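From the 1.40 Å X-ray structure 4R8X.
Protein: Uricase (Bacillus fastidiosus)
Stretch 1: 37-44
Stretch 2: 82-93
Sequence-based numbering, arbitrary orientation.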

ATOM      1  N   HIS D  37       1.899  26.087  15.338  1.00 14.21           N
ATOM      2  CA  HIS D  37       3.049  26.947  15.092  1.00 13.73           C
ATOM      3  C   HIS D  37       3.441  27.095  13.622  1.00 12.95           C
ATOM      4  O   HIS D  37       4.068  28.081  13.261  1.00 12.98           O
ATOM      5  CB  HIS D  37       4.248  26.540  15.964  1.00 14.39           C
ATOM      6  CG  HIS D  37       4.681  25.119  15.796  1.00 14.80           C
ATOM      7  ND1 HIS D  37       5.383  24.678  14.695  1.00 14.67           N
ATOM      8  CD2 HIS D  37       4.533  24.044  16.605  1.00 14.58           C
ATOM      9  CE1 HIS D  37       5.646  23.389  14.835  1.00 13.44           C
ATOM     10  NE2 HIS D  37       5.131  22.980  15.981  1.00 14.49           N
ATOM     11  N   ASN D  38       3.089  26.121  12.786  1.00 12.88           N
ATOM     12  CA  ASN D  38       3.356  26.190  11.336  1.00 12.85           C
ATOM     13  C   ASN D  38       4.836  26.265  10.943  1.00 12.74           C
ATOM     14  O   ASN D  38       5.180  26.790   9.878  1.00 13.18           O
ATOM     15  CB  ASN D  38       2.576  27.325  10.661  1.00 14.03           C
ATOM     16  CG  ASN D  38       1.081  27.049  10.579  1.00 14.23           C
ATOM     17  OD1 ASN D  38       0.644  25.895  10.565  1.00 14.08           O
ATOM     18  ND2 ASN D  38       0.282  28.118  10.521  1.00 14.20           N
ATOM     19  N   THR D  39       5.706  25.735  11.798  1.00 12.49           N
ATOM     20  CA  THR D  39       7.127  25.627  11.462  1.00 13.27           C
ATOM     21  C   THR D  39       7.297  24.866  10.153  1.00 13.14           C
ATOM     22  O   THR D  39       8.109  25.240   9.309  1.00 14.78           O
ATOM     23  CB  THR D  39       7.912  24.952  12.593  1.00 14.00           C
ATOM     24  OG1 THR D  39       7.830  25.766  13.762  1.00 14.33           O
ATOM     25  CG2 THR D  39       9.384  24.766  12.219  1.00 15.04           C
ATOM     26  N   ILE D  40       6.502  23.814   9.977  1.00 12.92           N
ATOM     27  CA  ILE D  40       6.321  23.212   8.672  1.00 12.77           C
ATOM     28  C   ILE D  40       4.846  23.347   8.319  1.00 12.82           C
ATOM     29  O   ILE D  40       3.964  23.001   9.117  1.00 13.72           O
ATOM     30  CB  ILE D  40       6.761  21.733   8.652  1.00 13.76           C
ATOM     31  CG1 ILE D  40       8.252  21.625   8.972  1.00 14.49           C
ATOM     32  CG2 ILE D  40       6.462  21.108   7.292  1.00 14.46           C
ATOM     33  CD1 ILE D  40       8.718  20.221   9.339  1.00 15.19           C
ATOM     34  N   PHE D  41       4.592  23.903   7.139  1.00 12.62           N
ATOM     35  CA  PHE D  41       3.247  24.080   6.616  1.00 11.55           C
ATOM     36  C   PHE D  41       3.264  23.351   5.283  1.00 12.00           C
ATOM     37  O   PHE D  41       3.559  23.943   4.237  1.00 11.68           O
ATOM     38  CB  PHE D  41       2.989  25.585   6.436  1.00 13.04           C
ATOM     39  CG  PHE D  41       1.592  25.945   6.000  1.00 13.85           C
ATOM     40  CD1 PHE D  41       0.540  25.903   6.895  1.00 14.56           C
ATOM     41  CD2 PHE D  41       1.349  26.376   4.705  1.00 14.93           C
ATOM     42  CE1 PHE D  41      -0.749  26.276   6.498  1.00 14.91           C
ATOM     43  CE2 PHE D  41       0.074  26.740   4.300  1.00 15.04           C
ATOM     44  CZ  PHE D  41      -0.980  26.683   5.195  1.00 15.00           C
ATOM     45  N   GLY D  42       2.982  22.047   5.335  1.00 13.03           N
ATOM     46  CA  GLY D  42       3.144  21.192   4.173  1.00 12.43           C
ATOM     47  C   GLY D  42       1.894  20.434   3.789  1.00 10.97           C
ATOM     48  O   GLY D  42       1.067  20.099   4.638  1.00 11.39           O
ATOM     49  N   MET D  43       1.769  20.128   2.508  1.00 11.18           N
ATOM     50  CA  MET D  43       0.581  19.444   2.014  1.00 10.86           C
ATOM     51  C   MET D  43       0.852  18.772   0.680  1.00 11.00           C
ATOM     52  O   MET D  43       1.831  19.083  -0.007  1.00 12.20           O
ATOM     53  CB  MET D  43      -0.562  20.447   1.829  1.00 11.82           C
ATOM     54  CG  MET D  43      -0.326  21.379   0.642  1.00 13.31           C
ATOM     55  SD  MET D  43      -1.231  22.922   0.683  1.00 17.25           S
ATOM     56  CE  MET D  43      -0.326  23.748   1.992  1.00 17.83           C
ATOM     57  N   ASN D  44      -0.046  17.861   0.324  1.00 10.57           N
ATOM     58  CA  ASN D  44      -0.142  17.296  -0.997  1.00 10.15           C
ATOM     59  C   ASN D  44      -1.343  17.981  -1.644  1.00 10.09           C
ATOM     60  O   ASN D  44      -2.483  17.706  -1.267  1.00 11.15           O
ATOM     61  CB  ASN D  44      -0.369  15.783  -0.887  1.00 11.27           C
ATOM     62  CG  ASN D  44      -0.514  15.112  -2.235  1.00 11.49           C
ATOM     63  OD1 ASN D  44      -0.808  15.762  -3.236  1.00 12.22           O
ATOM     64  ND2 ASN D  44      -0.312  13.793  -2.270  1.00 12.76           N
ATOM     65  N   SER D  82       4.717  33.094  -0.907  1.00 16.67           N
ATOM     66  CA  SER D  82       4.158  34.438  -0.739  1.00 16.52           C
ATOM     67  C   SER D  82       2.937  34.504   0.187  1.00 17.58           C
ATOM     68  O   SER D  82       2.568  35.585   0.657  1.00 19.79           O
ATOM     69  CB  SER D  82       3.826  35.058  -2.103  1.00 16.74           C
ATOM     70  OG  SER D  82       2.917  34.257  -2.840  1.00 17.33           O
ATOM     71  N   TYR D  83       2.307  33.359   0.438  1.00 17.61           N
ATOM     72  CA  TYR D  83       1.152  33.300   1.338  1.00 16.48           C
ATOM     73  C   TYR D  83       1.529  33.783   2.732  1.00 17.20           C
ATOM     74  O   TYR D  83       2.532  33.341   3.288  1.00 17.15           O
ATOM     75  CB  TYR D  83       0.633  31.867   1.422  1.00 15.37           C
ATOM     76  CG  TYR D  83      -0.564  31.670   2.328  1.00 14.93           C
ATOM     77  CD1 TYR D  83      -1.746  32.376   2.127  1.00 15.25           C
ATOM     78  CD2 TYR D  83      -0.513  30.767   3.380  1.00 13.14           C
ATOM     79  CE1 TYR D  83      -2.847  32.166   2.953  1.00 15.11           C
ATOM     80  CE2 TYR D  83      -1.599  30.550   4.195  1.00 13.77           C
ATOM     81  CZ  TYR D  83      -2.756  31.255   3.996  1.00 14.53           C
ATOM     82  OH  TYR D  83      -3.826  31.015   4.836  1.00 16.08           O
ATOM     83  N   GLU D  84       0.709  34.668   3.296  1.00 17.90           N
ATOM     84  CA  GLU D  84       0.992  35.261   4.596  1.00 18.61           C
ATOM     85  C   GLU D  84       0.028  34.789   5.680  1.00 17.60           C
ATOM     86  O   GLU D  84       0.125  35.209   6.832  1.00 19.06           O
ATOM     87  CB  GLU D  84       0.972  36.791   4.500  1.00 21.51           C
ATOM     88  CG  GLU D  84       2.028  37.344   3.547  1.00 24.36           C
ATOM     89  CD  GLU D  84       2.131  38.855   3.583  1.00 28.81           C
ATOM     90  OE1 GLU D  84       2.173  39.474   2.499  1.00 31.32           O
ATOM     91  OE2 GLU D  84       2.189  39.424   4.690  1.00 30.84           O
ATOM     92  N   GLY D  85      -0.895  33.907   5.310  1.00 15.74           N
ATOM     93  CA  GLY D  85      -1.877  33.411   6.257  1.00 16.01           C
ATOM     94  C   GLY D  85      -1.417  32.171   6.987  1.00 14.87           C
ATOM     95  O   GLY D  85      -0.251  31.777   6.880  1.00 15.73           O
ATOM     96  N   ALA D  86      -2.337  31.529   7.701  1.00 13.71           N
ATOM     97  CA  ALA D  86      -1.948  30.460   8.628  1.00 14.36           C
ATOM     98  C   ALA D  86      -2.796  29.207   8.514  1.00 13.95           C
ATOM     99  O   ALA D  86      -2.631  28.288   9.320  1.00 14.40           O
ATOM    100  CB  ALA D  86      -2.005  30.963  10.063  1.00 14.07           C
ATOM    101  N   THR D  87      -3.693  29.152   7.533  1.00 13.71           N
ATOM    102  CA  THR D  87      -4.627  28.027   7.425  1.00 13.34           C
ATOM    103  C   THR D  87      -4.611  27.389   6.046  1.00 13.32           C
ATOM    104  O   THR D  87      -4.280  28.025   5.043  1.00 12.66           O
ATOM    105  CB  THR D  87      -6.101  28.415   7.744  1.00 13.97           C
ATOM    106  OG1 THR D  87      -6.671  29.138   6.640  1.00 15.39           O
ATOM    107  CG2 THR D  87      -6.187  29.235   9.018  1.00 15.07           C
ATOM    108  N   LEU D  88      -4.970  26.113   6.006  1.00 14.05           N
ATOM    109  CA  LEU D  88      -4.989  25.373   4.754  1.00 13.59           C
ATOM    110  C   LEU D  88      -6.043  25.965   3.823  1.00 12.95           C
ATOM    111  O   LEU D  88      -5.785  26.184   2.641  1.00 12.67           O
ATOM    112  CB  LEU D  88      -5.283  23.900   5.025  1.00 16.28           C
ATOM    113  CG  LEU D  88      -5.160  22.955   3.832  0.85 17.56           C
ATOM    114  CD1 LEU D  88      -3.795  23.078   3.163  0.76 18.72           C
ATOM    115  CD2 LEU D  88      -5.370  21.529   4.302  1.00 17.43           C
ATOM    116  N   GLU D  89      -7.229  26.237   4.368  1.00 11.84           N
ATOM    117  CA  GLU D  89      -8.314  26.810   3.577  1.00 12.57           C
ATOM    118  C   GLU D  89      -7.960  28.187   3.031  1.00 12.80           C
ATOM    119  O   GLU D  89      -8.320  28.517   1.903  1.00 12.86           O
ATOM    120  CB  GLU D  89      -9.591  26.918   4.405  1.00 12.56           C
ATOM    121  CG  GLU D  89     -10.142  25.604   4.923  1.00 12.31           C
ATOM    122  CD  GLU D  89      -9.645  25.246   6.316  1.00 13.32           C
ATOM    123  OE1 GLU D  89     -10.351  24.484   6.997  1.00 13.99           O
ATOM    124  OE2 GLU D  89      -8.568  25.718   6.738  1.00 13.13           O
ATOM    125  N   GLY D  90      -7.286  28.988   3.851  1.00 12.85           N
ATOM    126  CA  GLY D  90      -6.800  30.290   3.428  1.00 13.97           C
ATOM    127  C   GLY D  90      -5.857  30.159   2.257  1.00 12.54           C
ATOM    128  O   GLY D  90      -6.005  30.852   1.255  1.00 12.99           O
ATOM    129  N   PHE D  91      -4.895  29.244   2.362  1.00 11.87           N
ATOM    130  CA  PHE D  91      -3.952  29.060   1.275  1.00 13.04           C
ATOM    131  C   PHE D  91      -4.632  28.612  -0.021  1.00 12.54           C
ATOM    132  O   PHE D  91      -4.340  29.143  -1.085  1.00 13.30           O
ATOM    133  CB  PHE D  91      -2.870  28.060   1.661  1.00 12.65           C
ATOM    134  CG  PHE D  91      -1.883  27.796   0.562  1.00 12.58           C
ATOM    135  CD1 PHE D  91      -1.101  28.826   0.057  1.00 13.43           C
ATOM    136  CD2 PHE D  91      -1.753  26.525   0.013  1.00 13.84           C
ATOM    137  CE1 PHE D  91      -0.198  28.597  -0.968  1.00 13.40           C
ATOM    138  CE2 PHE D  91      -0.851  26.281  -1.002  1.00 13.69           C
ATOM    139  CZ  PHE D  91      -0.064  27.316  -1.499  1.00 13.51           C
ATOM    140  N   LEU D  92      -5.548  27.647   0.067  1.00 11.54           N
ATOM    141  CA  LEU D  92      -6.212  27.142  -1.124  1.00 11.71           C
ATOM    142  C   LEU D  92      -7.042  28.227  -1.817  1.00 12.68           C
ATOM    143  O   LEU D  92      -7.017  28.341  -3.044  1.00 12.71           O
ATOM    144  CB  LEU D  92      -7.079  25.919  -0.792  1.00 12.22           C
ATOM    145  CG  LEU D  92      -6.343  24.693  -0.244  1.00 12.80           C
ATOM    146  CD1 LEU D  92      -7.301  23.516  -0.243  1.00 13.68           C
ATOM    147  CD2 LEU D  92      -5.061  24.364  -1.030  1.00 14.04           C
ATOM    148  N   GLN D  93      -7.766  29.024  -1.041  1.00 12.61           N
ATOM    149  CA  GLN D  93      -8.546  30.086  -1.670  1.00 12.90           C
ATOM    150  C   GLN D  93      -7.643  31.131  -2.325  1.00 13.94           C
ATOM    151  O   GLN D  93      -7.933  31.597  -3.422  1.00 14.50           O
ATOM    152  CB  GLN D  93      -9.498  30.761  -0.689  1.00 14.42           C
ATOM    153  CG  GLN D  93     -10.392  31.767  -1.381  1.00 15.62           C
ATOM    154  CD  GLN D  93     -11.491  32.278  -0.493  1.00 15.94           C
ATOM    155  OE1 GLN D  93     -11.816  31.675   0.528  1.00 15.44           O
ATOM    156  NE2 GLN D  93     -12.075  33.402  -0.874  1.00 16.42           N
TER
HETATM  157  O   HOH W   1      -2.106  25.625  10.072  1.00 16.82           O

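Residues 40-44 form a strand that continues later in the chain. Residues 88-93 form a helix that also continues. The two axes approach to 11.0 Å, and their N-to-C directions differ by 62°. The closest contacts run from side chains of the first stretch to backbone and side-chain atoms of the second. The nearest CA pair is Asn38 CA to Ala86 CA, 7.3 Å apart, in the loops that precede the strand and the helix. The two stretches bury 304 Å² between them, both sides summed.

Thr87 is the N-cap of the helix. Its OG1 accepts a hydrogen bond from Gly90 N at 2.9 Å. This satisfies an amide of the first turn that has no helical carbonyl to bond to. Thr87 O then accepts from Phe91 N at 3.0 Å, as in a regular helical turn. Thr87 N donates to Tyr83 OH at 3.3 Å, which ties the loop before the helix to the tyrosine. Gly85 and Gly90 both lie close to this hydroxyl. A CB at either position would come within 2.3 Å of Tyr83 OH.

One direct hydrogen bond crosses the contact. Asn38 ND2 donates to Ala86 O over 3.2 Å. Water 1 makes a second link between the same residues. It donates to Asn38 OD1 at 2.8 Å and to Ala86 O at 2.8 Å. The carbonyl of Ala86 thus accepts from both the amide and the water. The CB of Ala86 points away overall, yet it lies 3.7 Å from Asn38 ND2.

Phe41 and Met43 point toward the second stretch. Gly42, between them, has no side chain, and a CB there would point away. This is the usual alternation of a strand. With chi1 in the t rotamer, the ring tip of Phe41 meets the start of the helix, with CZ 3.6 Å from Thr87 O and 4.1 Å from Leu88 N. Both atoms lie at the ring edge, near its plane. Phe91 CB is also at the edge, 4.2 Å from Phe41 CE2. Phe41 CZ packs against Tyr83 CE2 at 4.0 Å, in an oblique arrangement.

Met43 also packs against Leu88 and Phe91, and its SD comes within 4.4 Å of Leu92 CD2. Its SD lies 3.6 Å from Leu88 CD1, and its CE lies 3.7 Å from Phe91 CD2. The CB of Leu88 points sideways, but the end of the side chain comes nearer to the strand. Met43 SD is 4.8 Å from the centroid of the Phe91 ring, an oblique sulfur-aromatic contact.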